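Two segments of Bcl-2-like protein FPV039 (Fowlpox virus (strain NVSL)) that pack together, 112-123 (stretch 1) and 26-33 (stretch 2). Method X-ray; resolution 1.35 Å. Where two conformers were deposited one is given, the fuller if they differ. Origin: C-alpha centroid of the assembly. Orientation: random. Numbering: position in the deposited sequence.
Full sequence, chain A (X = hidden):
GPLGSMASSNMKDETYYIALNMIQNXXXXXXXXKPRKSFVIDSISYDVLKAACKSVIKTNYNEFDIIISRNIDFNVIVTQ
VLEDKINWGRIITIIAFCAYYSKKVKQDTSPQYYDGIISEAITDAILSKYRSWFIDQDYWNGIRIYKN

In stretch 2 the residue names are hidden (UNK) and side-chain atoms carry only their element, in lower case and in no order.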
ATOM      1  N   GLN A 112      -8.011  15.602   7.719  1.00 19.24           N
ATOM      2  CA  GLN A 112      -8.062  14.170   8.053  1.00 13.67           C
ATOM      3  C   GLN A 112      -8.199  13.379   6.782  1.00 11.84           C
ATOM      4  O   GLN A 112      -9.271  13.323   6.121  1.00 12.96           O
ATOM      5  CB  GLN A 112      -9.237  13.908   9.007  1.00 12.95           C
ATOM      6  CG  GLN A 112      -9.474  12.447   9.347  1.00 13.65           C
ATOM      7  CD  GLN A 112      -8.362  11.840  10.087  1.00 13.53           C
ATOM      8  OE1 GLN A 112      -7.361  11.395   9.557  1.00 14.88           O
ATOM      9  NE2 GLN A 112      -8.484  11.868  11.404  1.00 18.80           N
ATOM     10  N   TYR A 113      -7.099  12.666   6.462  1.00 11.23           N
ATOM     11  CA  TYR A 113      -7.080  11.716   5.347  1.00 12.01           C
ATOM     12  C   TYR A 113      -6.834  10.309   5.835  1.00 13.03           C
ATOM     13  O   TYR A 113      -6.533   9.408   5.031  1.00 13.27           O
ATOM     14  CB  TYR A 113      -6.101  12.132   4.241  1.00 15.03           C
ATOM     15  CG  TYR A 113      -4.761  12.628   4.675  1.00 16.87           C
ATOM     16  CD1 TYR A 113      -3.682  11.726   4.907  1.00 15.50           C
ATOM     17  CD2 TYR A 113      -4.495  13.970   4.842  1.00 16.82           C
ATOM     18  CE1 TYR A 113      -2.417  12.153   5.324  1.00 13.68           C
ATOM     19  CE2 TYR A 113      -3.262  14.372   5.312  1.00 17.92           C
ATOM     20  CZ  TYR A 113      -2.226  13.436   5.525  1.00 20.35           C
ATOM     21  OH  TYR A 113      -1.002  13.929   5.978  1.00 26.22           O
ATOM     22  N   TYR A 114      -7.027  10.062   7.126  1.00 10.71           N
ATOM     23  CA  TYR A 114      -7.092   8.708   7.643  1.00 10.93           C
ATOM     24  C   TYR A 114      -5.800   7.945   7.447  1.00  9.36           C
ATOM     25  O   TYR A 114      -5.832   6.677   7.438  1.00 10.00           O
ATOM     26  CB  TYR A 114      -8.337   7.966   7.086  1.00 11.24           C
ATOM     27  CG  TYR A 114      -9.597   8.684   7.431  1.00 12.99           C
ATOM     28  CD1 TYR A 114     -10.087   8.613   8.727  1.00 13.77           C
ATOM     29  CD2 TYR A 114     -10.329   9.418   6.469  1.00 13.95           C
ATOM     30  CE1 TYR A 114     -11.228   9.269   9.118  1.00 16.95           C
ATOM     31  CE2 TYR A 114     -11.537  10.081   6.949  1.00 12.78           C
ATOM     32  CZ  TYR A 114     -11.904   9.955   8.241  1.00 12.91           C
ATOM     33  OH  TYR A 114     -13.072  10.631   8.861  1.00 18.08           O
ATOM     34  N   ASP A 115      -4.675   8.636   7.427  1.00 10.87           N
ATOM     35  CA  ASP A 115      -3.417   7.926   7.305  1.00 11.91           C
ATOM     36  C   ASP A 115      -3.143   7.001   8.472  1.00 10.11           C
ATOM     37  O   ASP A 115      -2.493   5.961   8.278  1.00 11.63           O
ATOM     38  CB  ASP A 115      -2.297   8.968   7.087  1.00 12.80           C
ATOM     39  CG  ASP A 115      -2.151   9.934   8.206  1.00 16.19           C
ATOM     40  OD1 ASP A 115      -3.086  10.730   8.475  1.00 18.13           O
ATOM     41  OD2 ASP A 115      -1.149   9.982   8.930  1.00 19.17           O
ATOM     42  N   GLY A 116      -3.601   7.315   9.652  1.00 12.88           N
ATOM     43  CA  GLY A 116      -3.362   6.417  10.772  1.00 14.21           C
ATOM     44  C   GLY A 116      -4.063   5.080  10.670  1.00 12.12           C
ATOM     45  O   GLY A 116      -3.420   4.041  10.676  1.00 12.67           O
ATOM     46  N   ILE A 117      -5.395   5.086  10.522  0.62 11.72           N
ATOM     47  CA  ILE A 117      -6.125   3.814  10.419  0.62 11.33           C
ATOM     48  C   ILE A 117      -5.710   3.041   9.172  0.62 11.87           C
ATOM     49  O   ILE A 117      -5.655   1.805   9.175  0.62 11.86           O
ATOM     50  CB  ILE A 117      -7.675   3.971  10.484  0.62 11.60           C
ATOM     51  CG1 ILE A 117      -8.266   4.987   9.477  0.62 10.79           C
ATOM     52  CG2 ILE A 117      -8.174   4.213  11.921  0.62 12.98           C
ATOM     53  CD1 ILE A 117      -9.863   5.006   9.444  0.62 13.95           C
ATOM     54  N   ILE A 118      -5.467   3.752   8.078  1.00  8.79           N
ATOM     55  CA  ILE A 118      -5.112   3.041   6.825  1.00 10.27           C
ATOM     56  C   ILE A 118      -3.735   2.417   6.922  1.00  8.77           C
ATOM     57  O   ILE A 118      -3.564   1.249   6.638  1.00 10.35           O
ATOM     58  CB  ILE A 118      -5.287   4.003   5.655  1.00  8.37           C
ATOM     59  CG1 ILE A 118      -6.734   4.350   5.400  1.00 10.48           C
ATOM     60  CG2 ILE A 118      -4.638   3.353   4.386  1.00 10.83           C
ATOM     61  CD1 ILE A 118      -6.863   5.489   4.392  1.00 11.89           C
ATOM     62  N   SER A 119      -2.771   3.137   7.431  1.00  9.12           N
ATOM     63  CA  SER A 119      -1.406   2.605   7.555  1.00 10.96           C
ATOM     64  C   SER A 119      -1.336   1.459   8.559  1.00 10.64           C
ATOM     65  O   SER A 119      -0.666   0.451   8.347  1.00 11.28           O
ATOM     66  CB  SER A 119      -0.373   3.657   7.904  1.00 11.97           C
ATOM     67  OG  SER A 119      -0.409   4.681   6.935  1.00 13.23           O
ATOM     68  N   GLU A 120      -2.063   1.589   9.665  1.00 11.03           N
ATOM     69  CA  GLU A 120      -2.111   0.519  10.662  1.00 11.38           C
ATOM     70  C   GLU A 120      -2.782  -0.722  10.099  1.00 12.90           C
ATOM     71  O   GLU A 120      -2.331  -1.866  10.349  1.00 13.35           O
ATOM     72  CB  GLU A 120      -2.830   0.965  11.951  1.00 14.39           C
ATOM     73  CG  GLU A 120      -1.971   2.007  12.729  1.00 15.89           C
ATOM     74  CD  GLU A 120      -2.660   2.609  13.956  1.00 20.72           C
ATOM     75  OE1 GLU A 120      -2.035   3.503  14.543  1.00 31.73           O
ATOM     76  OE2 GLU A 120      -3.773   2.157  14.297  1.00 23.12           O
ATOM     77  N   ALA A 121      -3.830  -0.543   9.328  1.00 11.99           N
ATOM     78  CA  ALA A 121      -4.519  -1.708   8.728  1.00 11.56           C
ATOM     79  C   ALA A 121      -3.590  -2.453   7.765  1.00 10.73           C
ATOM     80  O   ALA A 121      -3.543  -3.675   7.733  1.00 11.89           O
ATOM     81  CB  ALA A 121      -5.789  -1.262   8.031  1.00 12.44           C
ATOM     82  N   ILE A 122      -2.839  -1.713   6.942  1.00 10.94           N
ATOM     83  CA  ILE A 122      -1.930  -2.363   6.005  1.00  9.72           C
ATOM     84  C   ILE A 122      -0.851  -3.103   6.801  1.00 10.95           C
ATOM     85  O   ILE A 122      -0.514  -4.268   6.508  1.00 10.96           O
ATOM     86  CB  ILE A 122      -1.301  -1.367   5.035  1.00  9.76           C
ATOM     87  CG1 ILE A 122      -2.371  -0.741   4.139  1.00  9.66           C
ATOM     88  CG2 ILE A 122      -0.221  -2.096   4.188  1.00 10.95           C
ATOM     89  CD1 ILE A 122      -1.894   0.485   3.404  1.00 13.03           C
ATOM     90  N   THR A 123      -0.274  -2.421   7.809  1.00  9.90           N
ATOM     91  CA  THR A 123       0.781  -3.040   8.611  1.00 11.01           C
ATOM     92  C   THR A 123       0.281  -4.338   9.247  1.00 12.74           C
ATOM     93  O   THR A 123       0.945  -5.364   9.226  1.00 12.72           O
ATOM     94  CB  THR A 123       1.236  -2.041   9.682  1.00 10.98           C
ATOM     95  OG1 THR A 123       1.759  -0.874   9.016  1.00 12.04           O
ATOM     96  CG2 THR A 123       2.296  -2.618  10.545  1.00 14.19           C
ATOM     97  N   UNK A  26       4.809   7.449   3.457  1.00 10.18           N
ATOM     98  CA  UNK A  26       4.447   7.528   2.040  1.00  9.73           C
ATOM     99  C   UNK A  26       3.048   8.123   1.892  1.00  9.65           C
ATOM    100  O   UNK A  26       2.817   9.017   1.069  1.00  9.98           O
ATOM    101  c   UNK A  26       4.590   6.175   1.330  1.00 10.67           C
ATOM    102  c   UNK A  26       2.999   6.781  -2.549  1.00 11.00           C
ATOM    103  c   UNK A  26       4.718   7.095  -0.982  1.00 12.15           C
ATOM    104  c   UNK A  26       2.885   5.768  -0.423  1.00 12.84           C
ATOM    105  c   UNK A  26       4.186   7.323  -2.279  1.00 11.73           C
ATOM    106  o   UNK A  26       2.455   7.074  -3.792  1.00 14.81           O
ATOM    107  c   UNK A  26       4.080   6.292  -0.080  1.00 10.07           C
ATOM    108  c   UNK A  26       2.353   6.015  -1.692  1.00 11.00           C
ATOM    109  N   UNK A  27       2.080   7.648   2.681  1.00  8.66           N
ATOM    110  CA  UNK A  27       0.710   8.134   2.533  1.00  9.58           C
ATOM    111  C   UNK A  27       0.661   9.622   2.875  1.00 10.66           C
ATOM    112  O   UNK A  27      -0.007  10.421   2.192  1.00 10.45           O
ATOM    113  c   UNK A  27      -1.185   4.903   3.505  1.00 14.16           C
ATOM    114  c   UNK A  27      -0.249   7.296   3.377  1.00  9.46           C
ATOM    115  c   UNK A  27      -1.634   7.938   3.409  1.00 12.96           C
ATOM    116  c   UNK A  27      -0.349   5.906   2.748  1.00 11.28           C
ATOM    117  N   UNK A  28       1.411  10.070   3.887  1.00 10.78           N
ATOM    118  CA  UNK A  28       1.507  11.510   4.184  1.00 10.77           C
ATOM    119  C   UNK A  28       2.079  12.277   2.988  1.00 11.28           C
ATOM    120  O   UNK A  28       1.549  13.335   2.626  1.00 11.95           O
ATOM    121  c   UNK A  28       2.648  13.197   5.618  1.00 13.01           C
ATOM    122  c   UNK A  28       1.513  11.184   6.678  1.00 12.20           C
ATOM    123  c   UNK A  28       2.377  11.037   7.874  1.00 16.44           C
ATOM    124  c   UNK A  28       2.319  11.693   5.466  1.00 12.37           C
ATOM    125  N   UNK A  29       3.151  11.781   2.392  1.00 10.46           N
ATOM    126  CA  UNK A  29       3.722  12.459   1.235  1.00 10.71           C
ATOM    127  C   UNK A  29       2.708  12.559   0.087  1.00 10.19           C
ATOM    128  O   UNK A  29       2.549  13.612  -0.560  1.00 11.15           O
ATOM    129  c   UNK A  29       6.976  12.238  -0.841  1.00 13.07           C
ATOM    130  o   UNK A  29       7.777  11.730  -0.023  1.00 14.85           O
ATOM    131  o   UNK A  29       7.365  12.691  -1.937  1.00 14.70           O
ATOM    132  c   UNK A  29       5.568  12.489  -0.515  1.00 12.96           C
ATOM    133  c   UNK A  29       5.031  11.813   0.788  1.00 10.84           C
ATOM    134  N   UNK A  30       2.026  11.466  -0.194  1.00 10.73           N
ATOM    135  CA  UNK A  30       1.059  11.430  -1.288  1.00 10.15           C
ATOM    136  C   UNK A  30      -0.023  12.468  -1.058  1.00 11.90           C
ATOM    137  O   UNK A  30      -0.447  13.164  -1.989  1.00 11.74           O
ATOM    138  c   UNK A  30      -1.824  10.051  -2.368  1.00 11.74           C
ATOM    139  c   UNK A  30       0.492  10.026  -1.395  1.00 11.23           C
ATOM    140  c   UNK A  30      -2.297   9.945  -4.654  1.00 13.24           C
ATOM    141  c   UNK A  30      -0.936   9.769  -4.917  1.00 12.85           C
ATOM    142  c   UNK A  30      -0.461   9.931  -2.537  1.00 10.29           C
ATOM    143  o   UNK A  30      -3.285   9.982  -5.643  1.00 14.87           O
ATOM    144  c   UNK A  30      -2.696  10.037  -3.382  1.00 12.84           C
ATOM    145  c   UNK A  30      -0.006   9.746  -3.867  1.00 11.99           C
ATOM    146  N   UNK A  31      -0.501  12.596   0.189  1.00 11.45           N
ATOM    147  CA  UNK A  31      -1.597  13.508   0.499  1.00 12.84           C
ATOM    148  C   UNK A  31      -1.170  14.938   0.525  1.00 13.87           C
ATOM    149  O   UNK A  31      -1.958  15.878   0.162  1.00 18.87           O
ATOM    150  o   UNK A  31      -4.471  12.526   1.270  1.00 15.78           O
ATOM    151  c   UNK A  31      -2.222  13.156   1.815  1.00 12.75           C
ATOM    152  n   UNK A  31      -2.967  10.951   1.715  1.00 13.66           N
ATOM    153  c   UNK A  31      -3.312  12.174   1.604  1.00 13.90           C
ATOM    154  N   UNK A  32       0.023  15.220   1.009  1.00 13.69           N
ATOM    155  CA  UNK A  32       0.433  16.592   1.281  1.00 14.16           C
ATOM    156  C   UNK A  32       1.383  17.202   0.261  1.00 15.19           C
ATOM    157  O   UNK A  32       1.639  18.418   0.341  1.00 17.23           O
ATOM    158  c   UNK A  32       0.133  16.259   3.736  1.00 19.10           C
ATOM    159  c   UNK A  32       1.107  16.704   2.662  1.00 14.46           C
ATOM    160  o   UNK A  32       2.337  15.960   2.720  1.00 15.33           O
ATOM    161  N   UNK A  33       1.988  16.361  -0.604  1.00 14.38           N
ATOM    162  CA  UNK A  33       2.989  16.810  -1.573  1.00 15.79           C
ATOM    163  C   UNK A  33       4.184  17.446  -0.913  1.00 20.84           C
ATOM    164  O   UNK A  33       4.796  18.394  -1.451  1.00 22.79           O
ATOM    165  c   UNK A  33       2.335  17.679  -2.655  1.00 18.53           C
ATOM    166  n   UNK A  33       0.099  17.401  -3.482  1.00 31.52           N
ATOM    167  c   UNK A  33       1.333  16.911  -3.438  1.00 19.75           C
ATOM    168  o   UNK A  33       1.674  15.893  -4.020  1.00 23.24           O
TER

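Position 26 carries eight side-chain atoms, seven carbons and one oxygen. One carbon leads to a six-membered carbon ring that bears the oxygen. The CA-to-CB bond points sideways, and the side chain makes no contact with stretch 1. This is Tyr26.

Position 27 has four carbons, forked at the first, with one arm two carbons long. CA-to-CB points toward stretch 1. The end of the long arm lies among three side chains of the facing helix, near Ile118, Ser119 and Ile122. The residue is Ile27. Ile27 CD1 is 3.9 Å from Ile118 CG2, 3.5 Å from Ser119 OG and 4.5 Å from Ile122 CD1. Ile27 CG2 is 3.9 Å from Asp115 CB.

Position 28 again has four carbons, forked at the first, with one two-carbon arm. Its CA-to-CB bond points sideways, and the side chain touches Tyr113 and Asp115. This is Ile28. Ile28 CG2 is 3.7 Å from Tyr113 OH, and Ile28 CG1 is 3.7 Å from Asp115 OD2. Ile28 CG1 also lies 4.3 Å from Tyr113 CE1, an apolar contact.

Position 29 has three carbons in a row, the third carrying two oxygens. A carboxylate on a two-carbon spacer is glutamate. Its CA-to-CB bond points away from stretch 1, and the side chain makes no contact with it. Both oxygens of Glu29 are hydrogen-bonded elsewhere in the structure.

Position 30 has one carbon, then a six-carbon ring bearing an oxygen. The side chain makes no contact with stretch 1. It is Tyr30, with chi1 in the t well.

Position 31 has two carbons, the second carrying one oxygen and one nitrogen: a short amide. Its CA-to-CB bond points toward stretch 1, and the side chain sits over the ring of Tyr113. This is Asn31. Asn31 CB is 3.5 Å from the centroid of the Tyr113 ring and only 5° off the normal, a CH-pi contact. Asn31 CG is 3.4 Å from Tyr113 CD1. Asn31 ND2 donates to Ile27 O at 3.0 Å, within the same helix, and is also bonded elsewhere in the structure.

Position 32 has one carbon carrying an oxygen and a second carbon. The methyl lies near the hydroxyl of Tyr113. This is Thr32; Thr32 CG2 is 3.4 Å from Tyr113 OH. Thr32 OG1 donates to Ile28 O at 2.7 Å, turning back to its own helix.

Position 33 has two carbons, the second with one oxygen and one nitrogen. It is exposed and out of reach of stretch 1. Asn33 has positive phi, the first residue to leave helical geometry here.

The helices run at 142°, closer to antiparallel than parallel, with axes 10.5 Å apart at closest approach. No hydrogen bond crosses between the stretches. The contact rests on packing. Ile27 fits against the helix beginning at Asp115, while Tyr113, two residues before the helix starts, takes Asn31 over one ring face and also meets Ile28 and Thr32. Ser119 OG donates to Asp115 O at 2.8 Å, so this hydroxyl is satisfied beside Ile27 CD1.

Stretch 2 (26-33) YIIEYNTN
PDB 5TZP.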